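Local atomic coordinates of Alpha/beta hydrolase fold protein (Nakamurella multipartita, PDB entry 4Y7D), a protein that probably acts as a hydrolase of the alpha/beta hydrolase fold family, on a substrate that is not established. Residues T17-A21 against R22-D26; V65-P69 against G70-T74; N222-D225 against Q226-R229; S251-D254 against P255-R259. One frame throughout, in Å; residues are numbered along the deposited sequence. Where two conformers were deposited one is given.

In the fold
The four contacts are local and follow one another along the chain, spread over an alpha/beta hydrolase fold with a mixed central sheet. Interaction 1 is the hairpin of strands 16-20 and 23-31 at one edge of that sheet. Interaction 2, centred about 10 Å away, is the loop leaving strand 62-66, the neighbour of strand 23-31; Asp-26 O to Asp-67 N and Asp-26 N to Thr-74 OG1 join the two. Arg-68 and Tyr-71 of interaction 2 then both reach Asp-223 in interaction 3, on helix 217-227. Interaction 4 starts helix 255-264, its nearest atoms about 8 Å from interaction 3. Backbone and side-chain hydrogen bonds thus link sheet edge and loop, and polar side chains link loop and helix, while interaction 4 lies apart.

Interaction 1: T17-A21 against R22-D26; sequences TVSTA and RGEVD
Thr-17 OG1 donates to Asp-26 OD1 at 2.7 Å, meeting the oxygen from above the carboxylate, 36° out of its plane. At the far end of this antiparallel beta hairpin, where a type I turn runs from Thr-20 to Gly-23, a second hydroxyl works twice: Thr-20 OG1 donates to Gly-23 O at 2.8 Å, in the carbonyl plane on a lone pair, and accepts from Arg-22 N at 2.9 Å. A chi1 of 85°, with OG1 between backbone N and carbonyl carbon, puts it where both are near. Thr-20 N adds a longer bond to Gly-23 O, 3.1 Å, from above the carbonyl plane, giving that oxygen two donors. With a valine here, Arg-22 N would probably lose its acceptor and Gly-23 O one of those donors, leaving the turn less firmly fixed. Farther along, Val-18 and Val-25 form a hydrogen-bonded pair, Val-18 N to Val-25 O 2.8 Å and Val-25 N to Val-18 O 3.0 Å. Packing is lighter: CG2 of Thr-20 meets CG1 of Val-25 at 3.9 Å on the face that also holds Val-18, whose side chain, like that of Thr-20, touches helix 82-95. Gly-23 has backbone angles at which a CB would jam against the carbonyl of Arg-22. Hydroxyl bonds near both ends of the ladder thus supplement the backbone bonds in a hairpin with little apolar contact between its strands.

Interaction 2: V65-P69 against G70-T74; sequences VVDRP and GYFGT
Arg-68 and Tyr-71 run side by side from the two ends of a type II turn, closed by Tyr-71 N to Arg-68 O at 3.0 Å. The ring lays CE2 over one face of the guanidinium, 3.8 Å from Arg-68 NH1, with the two planes 67° apart; a bend at chi3 (-70°) brings the guanidinium there, and Arg-68 NH1 and Tyr-71 OH both end on Asp-223. Thr-74 OG1 reaches back to donate to Asp-67 O at 2.7 Å, from above the carbonyl plane. Its OG1 sits beside its own backbone N and the methyl goes the other way, where CG2 rests 3.7 Å from Pro-69 CA. Asp-67 OD1 lies at the edge of the Phe-72 ring, 3.3 Å from Phe-72 CD2, with carboxylate and ring planes nearly perpendicular (89°); it is hydrogen-bonded to His-46 N, while a water links OD2 to Gly-73 N. Gly-70 sits where any CB would clash with Pro-69 O. The sequence, Asp-Arg-Pro-Gly-Tyr-Phe-Gly-Thr, resembles the glycine-rich loop that follows this strand in many alpha/beta hydrolases. The loop connects strand 62-66 to helix 82-95, on which Pro-69 packs at Gln-85 and Leu-88, while Phe-72 touches Asp-47 of helix 46-58.

Interaction 3: N222-D225 against Q226-R229; sequences NDMD and QFAR
The closing turn of helix 217-227 brings Asp-225 and Arg-229 together in a salt bridge between residues four apart. OD1 of Asp-225 lies at the guanidinium edge, 2.7 Å from Arg-229 NH2 and 2.9 Å from Arg-229 NE, and carboxylate and guanidinium stand 81° apart. The separate bonds within this bridge are weak, bent at the hydrogen or long, and the attraction of opposite charges probably contributes much of the hold. An Asp-225 chi1 of 172°, with CG anti to the backbone N, directs the acid along the helix toward the arginine. Its other oxygen, OD2, accepts from a water that also donates to Asn-222 OD1 and accepts from Gln-226 NE2, so one water links three side chains; Asn-222 ND2 turns instead to Val-80 O. Helical backbone bonds hold the turn: Gln-226 N to Asn-222 O and Phe-227 N to Asp-223 O, both 2.8 Å, then a weak one of 3.4 Å from Ala-228 N to Met-224 O. The buried side carries Phe-227, whose ring meets the selenomethionine methyl CE of Met-224. Asp-223 runs beside that ring, its carboxylate held by Tyr-71, Arg-68 and Ser-42. Its CB forms a CH-pi contact over the ring face, 4.1 Å from the centroid, and its backbone O stands above the same ring, 3.1 Å from Phe-227 CG.

Interaction 4: S251-D254 against P255-R259; sequences SDVD and PEFSR
Asp-254 O accepts from Phe-257 N at 2.9 Å as the extended chain at Asp-254 passes into the first turn of helix 255-264. Asp-254 is the N-cap: its OD2 accepts from Glu-256 N at 2.9 Å in a nearly straight bond, met on the anti side of the carboxylate. A chi1 of -163° swings the acid beside its own carbonyl carbon and across Pro-255, whose CD comes 3.3 Å from Asp-254 CG; a proline there has no N-H to leave uncapped. Water joins OD2 to Arg-259 NH2, weakly on the arginine side. Such an acid at the helix start would probably be stabilised by the helix dipole. Phe-257 crosses Val-253 at about a right angle, its CD2 3.6 Å from Val-253 CG1, and Asp-254 O lies at its ring edge. An alanine in place of Phe-257 would probably open a gap beside Val-253 and leave the stacked ring of His-135 without its mate. Glu-256 OE1 also binds His-135, through NE2. Helix 255-264 follows the loop from strand 242-247 and packs on the sheet, Ser-258 touching both that strand and strand 269-273, Pro-255 touching Ser-246.

Interaction 1: T17-A21 against R22-D26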
loop_
_atom_site.group_PDB
_atom_site.type_symbol
_atom_site.label_atom_id
_atom_site.label_comp_id
_atom_site.label_asym_id
_atom_site.label_seq_id
_atom_site.Cartn_x
_atom_site.Cartn_y
_atom_site.Cartn_z
ATOM N N THR A 17 1.046 -7.455 19.011
ATOM C CA THR A 17 0.202 -6.344 19.366
ATOM C C THR A 17 1.057 -5.346 20.135
ATOM O O THR A 17 1.739 -5.733 21.115
ATOM C CB THR A 17 -0.963 -6.809 20.227
ATOM O OG1 THR A 17 -1.704 -7.783 19.481
ATOM C CG2 THR A 17 -1.825 -5.633 20.654
ATOM N N VAL A 18 1.057 -4.105 19.708
ATOM C CA VAL A 18 1.786 -3.076 20.411
ATOM C C VAL A 18 0.795 -2.145 21.066
ATOM O O VAL A 18 0.005 -1.508 20.361
ATOM C CB VAL A 18 2.712 -2.293 19.478
ATOM C CG1 VAL A 18 3.453 -1.188 20.243
ATOM C CG2 VAL A 18 3.707 -3.227 18.833
ATOM N N SER A 19 0.893 -2.007 22.390
ATOM C CA SER A 19 -0.001 -1.085 23.098
ATOM C C SER A 19 0.591 0.302 23.097
ATOM O O SER A 19 1.566 0.586 23.800
ATOM C CB SER A 19 -0.250 -1.442 24.541
ATOM O OG SER A 19 -0.872 -2.688 24.636
ATOM N N THR A 20 -0.061 1.188 22.378
ATOM C CA THR A 20 0.389 2.582 22.241
ATOM C C THR A 20 -0.533 3.503 23.045
ATOM O O THR A 20 -1.622 3.137 23.451
ATOM C CB THR A 20 0.422 3.083 20.776
ATOM O OG1 THR A 20 -0.875 3.568 20.378
ATOM C CG2 THR A 20 0.888 1.995 19.805
ATOM N N ALA A 21 -0.109 4.750 23.165
ATOM C CA ALA A 21 -0.894 5.742 23.883
ATOM C C ALA A 21 -2.191 6.021 23.136
ATOM O O ALA A 21 -3.131 6.503 23.761
ATOM C CB ALA A 21 -0.094 7.037 24.072
ATOM N N ARG A 22 -2.215 5.736 21.827
ATOM C CA ARG A 22 -3.435 5.926 21.010
ATOM C C ARG A 22 -4.295 4.664 20.867
ATOM O O ARG A 22 -5.360 4.705 20.208
ATOM C CB ARG A 22 -3.056 6.471 19.657
ATOM C CG ARG A 22 -2.399 7.857 19.680
ATOM C CD ARG A 22 -3.366 8.976 20.034
ATOM N NE ARG A 22 -4.482 9.021 19.079
ATOM C CZ ARG A 22 -5.373 10.006 19.038
ATOM N NH1 ARG A 22 -5.297 11.020 19.918
ATOM N NH2 ARG A 22 -6.361 9.978 18.121
ATOM N N GLY A 23 -3.872 3.566 21.490
ATOM C CA GLY A 23 -4.575 2.275 21.440
ATOM C C GLY A 23 -3.679 1.161 20.944
ATOM O O GLY A 23 -2.525 1.375 20.577
ATOM N N GLU A 24 -4.237 -0.038 20.885
ATOM C CA GLU A 24 -3.495 -1.179 20.399
ATOM C C GLU A 24 -3.378 -1.159 18.878
ATOM O O GLU A 24 -4.296 -0.733 18.182
ATOM C CB GLU A 24 -4.143 -2.479 20.900
ATOM C CG GLU A 24 -3.884 -2.704 22.390
ATOM C CD GLU A 24 -4.630 -3.879 22.998
ATOM O OE1 GLU A 24 -5.238 -4.686 22.258
ATOM O OE2 GLU A 24 -4.607 -3.996 24.245
ATOM N N VAL A 25 -2.229 -1.593 18.380
ATOM C CA VAL A 25 -2.029 -1.741 16.928
ATOM C C VAL A 25 -1.233 -2.994 16.689
ATOM O O VAL A 25 -0.222 -3.247 17.388
ATOM C CB VAL A 25 -1.381 -0.485 16.237
ATOM C CG1 VAL A 25 0.042 -0.248 16.720
ATOM C CG2 VAL A 25 -1.369 -0.589 14.720
ATOM N N ASP A 26 -1.673 -3.822 15.731
ATOM C CA ASP A 26 -0.916 -5.006 15.389
ATOM C C ASP A 26 0.090 -4.698 14.299
ATOM O O ASP A 26 -0.175 -3.906 13.361
ATOM C CB ASP A 26 -1.861 -6.132 14.943
ATOM C CG ASP A 26 -2.531 -6.830 16.092
ATOM O OD1 ASP A 26 -2.410 -6.421 17.290
ATOM O OD2 ASP A 26 -3.184 -7.858 15.798
#

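Interaction 2: V65-P69 against G70-T74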
loop_
_atom_site.group_PDB
_atom_site.type_symbol
_atom_site.label_atom_id
_atom_site.label_comp_id
_atom_site.label_asym_id
_atom_site.label_seq_id
_atom_site.Cartn_x
_atom_site.Cartn_y
_atom_site.Cartn_z
ATOM N N VAL A 65 5.362 -3.409 9.672
ATOM C CA VAL A 65 4.219 -3.583 8.753
ATOM C C VAL A 65 2.965 -3.605 9.605
ATOM O O VAL A 65 2.781 -4.557 10.387
ATOM C CB VAL A 65 4.328 -4.947 8.046
ATOM C CG1 VAL A 65 3.108 -5.199 7.164
ATOM C CG2 VAL A 65 5.679 -5.118 7.340
ATOM N N VAL A 66 2.164 -2.540 9.539
ATOM C CA VAL A 66 0.978 -2.458 10.381
ATOM C C VAL A 66 -0.222 -3.120 9.765
ATOM O O VAL A 66 -0.297 -3.237 8.540
ATOM C CB VAL A 66 0.555 -0.984 10.645
ATOM C CG1 VAL A 66 1.483 -0.375 11.677
ATOM C CG2 VAL A 66 0.535 -0.159 9.361
ATOM N N ASP A 67 -1.165 -3.500 10.624
ATOM C CA ASP A 67 -2.573 -3.666 10.271
ATOM C C ASP A 67 -3.241 -2.337 10.634
ATOM O O ASP A 67 -3.239 -1.944 11.791
ATOM C CB ASP A 67 -3.217 -4.804 11.040
ATOM C CG ASP A 67 -2.869 -6.162 10.502
ATOM O OD1 ASP A 67 -3.131 -6.383 9.302
ATOM O OD2 ASP A 67 -2.355 -7.046 11.259
ATOM N N ARG A 68 -3.760 -1.605 9.653
ATOM C CA ARG A 68 -4.456 -0.362 9.946
ATOM C C ARG A 68 -5.744 -0.657 10.686
ATOM O O ARG A 68 -6.271 -1.792 10.623
ATOM C CB ARG A 68 -4.691 0.471 8.690
ATOM C CG ARG A 68 -3.372 0.971 8.079
ATOM C CD ARG A 68 -3.575 2.082 7.058
ATOM N NE ARG A 68 -4.208 1.545 5.846
ATOM C CZ ARG A 68 -5.485 1.717 5.536
ATOM N NH1 ARG A 68 -5.987 1.129 4.475
ATOM N NH2 ARG A 68 -6.259 2.417 6.329
ATOM N N PRO A 69 -6.226 0.323 11.439
ATOM C CA PRO A 69 -7.482 0.133 12.192
ATOM C C PRO A 69 -8.623 -0.416 11.360
ATOM O O PRO A 69 -8.889 0.113 10.258
ATOM C CB PRO A 69 -7.765 1.528 12.709
ATOM C CG PRO A 69 -6.376 2.073 12.985
ATOM C CD PRO A 69 -5.574 1.613 11.795
ATOM N N GLY A 70 -9.279 -1.449 11.912
ATOM C CA GLY A 70 -10.364 -2.128 11.255
ATOM C C GLY A 70 -9.960 -3.325 10.448
ATOM O O GLY A 70 -10.834 -4.029 9.931
ATOM N N TYR A 71 -8.648 -3.565 10.296
ATOM C CA TYR A 71 -8.144 -4.698 9.619
ATOM C C TYR A 71 -7.493 -5.678 10.584
ATOM O O TYR A 71 -6.659 -5.315 11.437
ATOM C CB TYR A 71 -7.111 -4.277 8.604
ATOM C CG TYR A 71 -7.700 -3.446 7.494
ATOM C CD1 TYR A 71 -8.359 -4.058 6.437
ATOM C CD2 TYR A 71 -7.609 -2.035 7.478
ATOM C CE1 TYR A 71 -8.850 -3.322 5.394
ATOM C CE2 TYR A 71 -8.128 -1.274 6.423
ATOM C CZ TYR A 71 -8.724 -1.936 5.371
ATOM O OH TYR A 71 -9.217 -1.241 4.297
ATOM N N PHE A 72 -7.880 -6.936 10.426
ATOM C CA PHE A 72 -7.421 -8.007 11.296
ATOM C C PHE A 72 -7.501 -7.590 12.760
ATOM O O PHE A 72 -8.573 -7.240 13.211
ATOM C CB PHE A 72 -6.030 -8.491 10.884
ATOM C CG PHE A 72 -5.994 -9.200 9.540
ATOM C CD1 PHE A 72 -7.024 -10.048 9.151
ATOM C CD2 PHE A 72 -4.878 -9.087 8.708
ATOM C CE1 PHE A 72 -6.991 -10.688 7.918
ATOM C CE2 PHE A 72 -4.815 -9.771 7.495
ATOM C CZ PHE A 72 -5.876 -10.583 7.111
ATOM N N GLY A 73 -6.371 -7.621 13.499
ATOM C CA GLY A 73 -6.460 -7.392 14.938
ATOM C C GLY A 73 -6.423 -5.959 15.443
ATOM O O GLY A 73 -6.560 -5.748 16.665
ATOM N N THR A 74 -6.216 -4.982 14.565
ATOM C CA THR A 74 -6.142 -3.596 15.026
ATOM C C THR A 74 -7.552 -3.057 15.150
ATOM O O THR A 74 -8.250 -2.967 14.147
ATOM C CB THR A 74 -5.294 -2.719 14.138
ATOM O OG1 THR A 74 -3.964 -3.267 14.010
ATOM C CG2 THR A 74 -5.210 -1.326 14.660
HETATM O O HOH W 1 -3.668 -8.372 13.224
#

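Interaction 3: N222-D225 against Q226-R229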
loop_
_atom_site.group_PDB
_atom_site.type_symbol
_atom_site.label_atom_id
_atom_site.label_comp_id
_atom_site.label_asym_id
_atom_site.label_seq_id
_atom_site.Cartn_x
_atom_site.Cartn_y
_atom_site.Cartn_z
ATOM N N ASN A 222 -14.669 1.687 6.588
ATOM C CA ASN A 222 -14.170 2.917 7.178
ATOM C C ASN A 222 -13.329 3.739 6.171
ATOM O O ASN A 222 -13.487 4.954 6.025
ATOM C CB ASN A 222 -13.308 2.613 8.402
ATOM C CG ASN A 222 -12.807 3.883 9.038
ATOM O OD1 ASN A 222 -13.614 4.711 9.423
ATOM N ND2 ASN A 222 -11.523 4.071 9.118
ATOM N N ASP A 223 -12.444 3.065 5.465
ATOM C CA ASP A 223 -11.586 3.750 4.469
ATOM C C ASP A 223 -12.471 4.369 3.364
ATOM O O ASP A 223 -12.286 5.520 2.946
ATOM C CB ASP A 223 -10.596 2.796 3.813
ATOM C CG ASP A 223 -9.461 2.354 4.692
ATOM O OD1 ASP A 223 -9.222 2.929 5.780
ATOM O OD2 ASP A 223 -8.770 1.378 4.262
HETATM N N MSE A 224 -13.447 3.616 2.902
HETATM C CA MSE A 224 -14.302 4.148 1.809
HETATM C C MSE A 224 -15.052 5.364 2.299
HETATM O O MSE A 224 -15.232 6.359 1.577
HETATM C CB MSE A 224 -15.249 3.062 1.253
HETATM C CG MSE A 224 -14.441 1.935 0.601
HETATM SE SE MSE A 224 -13.232 2.337 -0.927
HETATM C CE MSE A 224 -11.485 2.469 -0.070
ATOM N N ASP A 225 -15.535 5.325 3.527
ATOM C CA ASP A 225 -16.243 6.448 4.067
ATOM C C ASP A 225 -15.318 7.663 4.287
ATOM O O ASP A 225 -15.658 8.811 3.921
ATOM C CB ASP A 225 -16.921 6.064 5.375
ATOM C CG ASP A 225 -17.512 7.233 6.054
ATOM O OD1 ASP A 225 -18.278 7.948 5.424
ATOM O OD2 ASP A 225 -17.232 7.457 7.235
ATOM N N GLN A 226 -14.127 7.415 4.832
ATOM C CA GLN A 226 -13.226 8.503 5.130
ATOM C C GLN A 226 -12.656 9.126 3.871
ATOM O O GLN A 226 -12.497 10.336 3.805
ATOM C CB GLN A 226 -12.065 8.002 6.004
ATOM C CG GLN A 226 -12.466 7.704 7.453
ATOM C CD GLN A 226 -12.969 8.942 8.136
ATOM O OE1 GLN A 226 -12.362 9.984 8.025
ATOM N NE2 GLN A 226 -14.084 8.860 8.780
ATOM N N PHE A 227 -12.305 8.313 2.880
ATOM C CA PHE A 227 -11.680 8.881 1.679
ATOM C C PHE A 227 -12.654 9.772 0.925
ATOM O O PHE A 227 -12.233 10.742 0.293
ATOM C CB PHE A 227 -11.136 7.808 0.723
ATOM C CG PHE A 227 -10.082 6.904 1.314
ATOM C CD1 PHE A 227 -9.521 7.150 2.543
ATOM C CD2 PHE A 227 -9.656 5.822 0.609
ATOM C CE1 PHE A 227 -8.547 6.312 3.068
ATOM C CE2 PHE A 227 -8.713 4.956 1.133
ATOM C CZ PHE A 227 -8.176 5.210 2.365
ATOM N N ALA A 228 -13.952 9.456 0.978
ATOM C CA ALA A 228 -14.984 10.282 0.388
ATOM C C ALA A 228 -15.208 11.620 1.111
ATOM O O ALA A 228 -15.930 12.497 0.603
ATOM C CB ALA A 228 -16.316 9.501 0.317
ATOM N N ARG A 229 -14.641 11.745 2.309
ATOM C CA ARG A 229 -14.801 12.939 3.127
ATOM C C ARG A 229 -13.536 13.796 3.259
ATOM O O ARG A 229 -13.570 14.843 3.914
ATOM C CB ARG A 229 -15.209 12.547 4.553
ATOM C CG ARG A 229 -16.625 12.054 4.728
ATOM C CD ARG A 229 -16.772 11.672 6.207
ATOM N NE ARG A 229 -17.735 10.604 6.405
ATOM C CZ ARG A 229 -19.067 10.772 6.464
ATOM N NH1 ARG A 229 -19.613 11.982 6.316
ATOM N NH2 ARG A 229 -19.868 9.713 6.661
HETATM O O HOH W 2 -15.654 6.833 9.033
#

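Interaction 4: S251-D254 against P255-R259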
loop_
_atom_site.group_PDB
_atom_site.type_symbol
_atom_site.label_atom_id
_atom_site.label_comp_id
_atom_site.label_asym_id
_atom_site.label_seq_id
_atom_site.Cartn_x
_atom_site.Cartn_y
_atom_site.Cartn_z
ATOM N N SER A 251 -5.816 1.766 -13.302
ATOM C CA SER A 251 -7.254 1.998 -13.338
ATOM C C SER A 251 -7.859 2.028 -11.930
ATOM O O SER A 251 -9.079 2.140 -11.793
ATOM C CB SER A 251 -7.917 0.878 -14.134
ATOM O OG SER A 251 -7.716 -0.370 -13.477
ATOM N N ASP A 252 -7.031 1.893 -10.919
ATOM C CA ASP A 252 -7.495 1.793 -9.540
ATOM C C ASP A 252 -7.324 3.163 -8.845
ATOM O O ASP A 252 -8.306 3.780 -8.387
ATOM C CB ASP A 252 -6.651 0.704 -8.859
ATOM C CG ASP A 252 -7.241 0.227 -7.534
ATOM O OD1 ASP A 252 -7.799 1.085 -6.833
ATOM O OD2 ASP A 252 -7.110 -0.988 -7.199
ATOM N N VAL A 253 -6.088 3.668 -8.811
ATOM C CA VAL A 253 -5.827 5.033 -8.344
ATOM C C VAL A 253 -5.299 5.817 -9.532
ATOM O O VAL A 253 -4.178 5.542 -10.042
ATOM C CB VAL A 253 -4.834 5.045 -7.166
ATOM C CG1 VAL A 253 -4.419 6.468 -6.780
ATOM C CG2 VAL A 253 -5.458 4.330 -5.980
ATOM N N ASP A 254 -6.099 6.741 -10.016
ATOM C CA ASP A 254 -5.712 7.484 -11.214
ATOM C C ASP A 254 -4.334 8.137 -11.112
ATOM O O ASP A 254 -3.965 8.627 -10.054
ATOM C CB ASP A 254 -6.704 8.581 -11.588
ATOM C CG ASP A 254 -6.508 9.033 -13.012
ATOM O OD1 ASP A 254 -7.035 8.351 -13.969
ATOM O OD2 ASP A 254 -5.869 10.053 -13.229
ATOM N N PRO A 255 -3.560 8.097 -12.205
ATOM C CA PRO A 255 -2.265 8.816 -12.198
ATOM C C PRO A 255 -2.334 10.286 -11.727
ATOM O O PRO A 255 -1.326 10.826 -11.191
ATOM C CB PRO A 255 -1.778 8.673 -13.633
ATOM C CG PRO A 255 -2.318 7.320 -14.039
ATOM C CD PRO A 255 -3.727 7.284 -13.422
ATOM N N GLU A 256 -3.486 10.943 -11.903
ATOM C CA GLU A 256 -3.646 12.333 -11.461
ATOM C C GLU A 256 -3.398 12.473 -9.970
ATOM O O GLU A 256 -2.938 13.551 -9.498
ATOM C CB GLU A 256 -5.082 12.878 -11.780
ATOM C CG GLU A 256 -5.383 14.304 -11.272
ATOM C CD GLU A 256 -5.962 14.460 -9.795
ATOM O OE1 GLU A 256 -6.370 13.437 -9.146
ATOM O OE2 GLU A 256 -6.021 15.658 -9.302
ATOM N N PHE A 257 -3.695 11.426 -9.187
ATOM C CA PHE A 257 -3.424 11.519 -7.754
ATOM C C PHE A 257 -1.919 11.697 -7.504
ATOM O O PHE A 257 -1.508 12.464 -6.579
ATOM C CB PHE A 257 -3.897 10.299 -6.989
ATOM C CG PHE A 257 -5.402 10.244 -6.777
ATOM C CD1 PHE A 257 -5.973 10.909 -5.737
ATOM C CD2 PHE A 257 -6.220 9.509 -7.617
ATOM C CE1 PHE A 257 -7.342 10.883 -5.536
ATOM C CE2 PHE A 257 -7.612 9.483 -7.434
ATOM C CZ PHE A 257 -8.163 10.164 -6.375
ATOM N N SER A 258 -1.134 10.974 -8.279
ATOM C CA SER A 258 0.325 11.095 -8.118
ATOM C C SER A 258 0.921 12.414 -8.662
ATOM O O SER A 258 1.891 12.940 -8.088
ATOM C CB SER A 258 1.002 9.917 -8.770
ATOM O OG SER A 258 0.742 8.673 -8.095
ATOM N N ARG A 259 0.408 12.909 -9.783
ATOM C CA ARG A 259 0.856 14.200 -10.324
ATOM C C ARG A 259 0.514 15.304 -9.350
ATOM O O ARG A 259 1.315 16.178 -9.120
ATOM C CB ARG A 259 0.231 14.502 -11.705
ATOM C CG ARG A 259 0.988 13.872 -12.850
ATOM C CD ARG A 259 0.572 14.443 -14.227
ATOM N NE ARG A 259 -0.779 13.938 -14.497
ATOM C CZ ARG A 259 -1.082 12.720 -14.993
ATOM N NH1 ARG A 259 -0.122 11.858 -15.382
ATOM N NH2 ARG A 259 -2.376 12.376 -15.104
HETATM O O HOH W 3 -1.636 7.574 -8.886
HETATM O O HOH W 4 -4.714 10.883 -15.491
#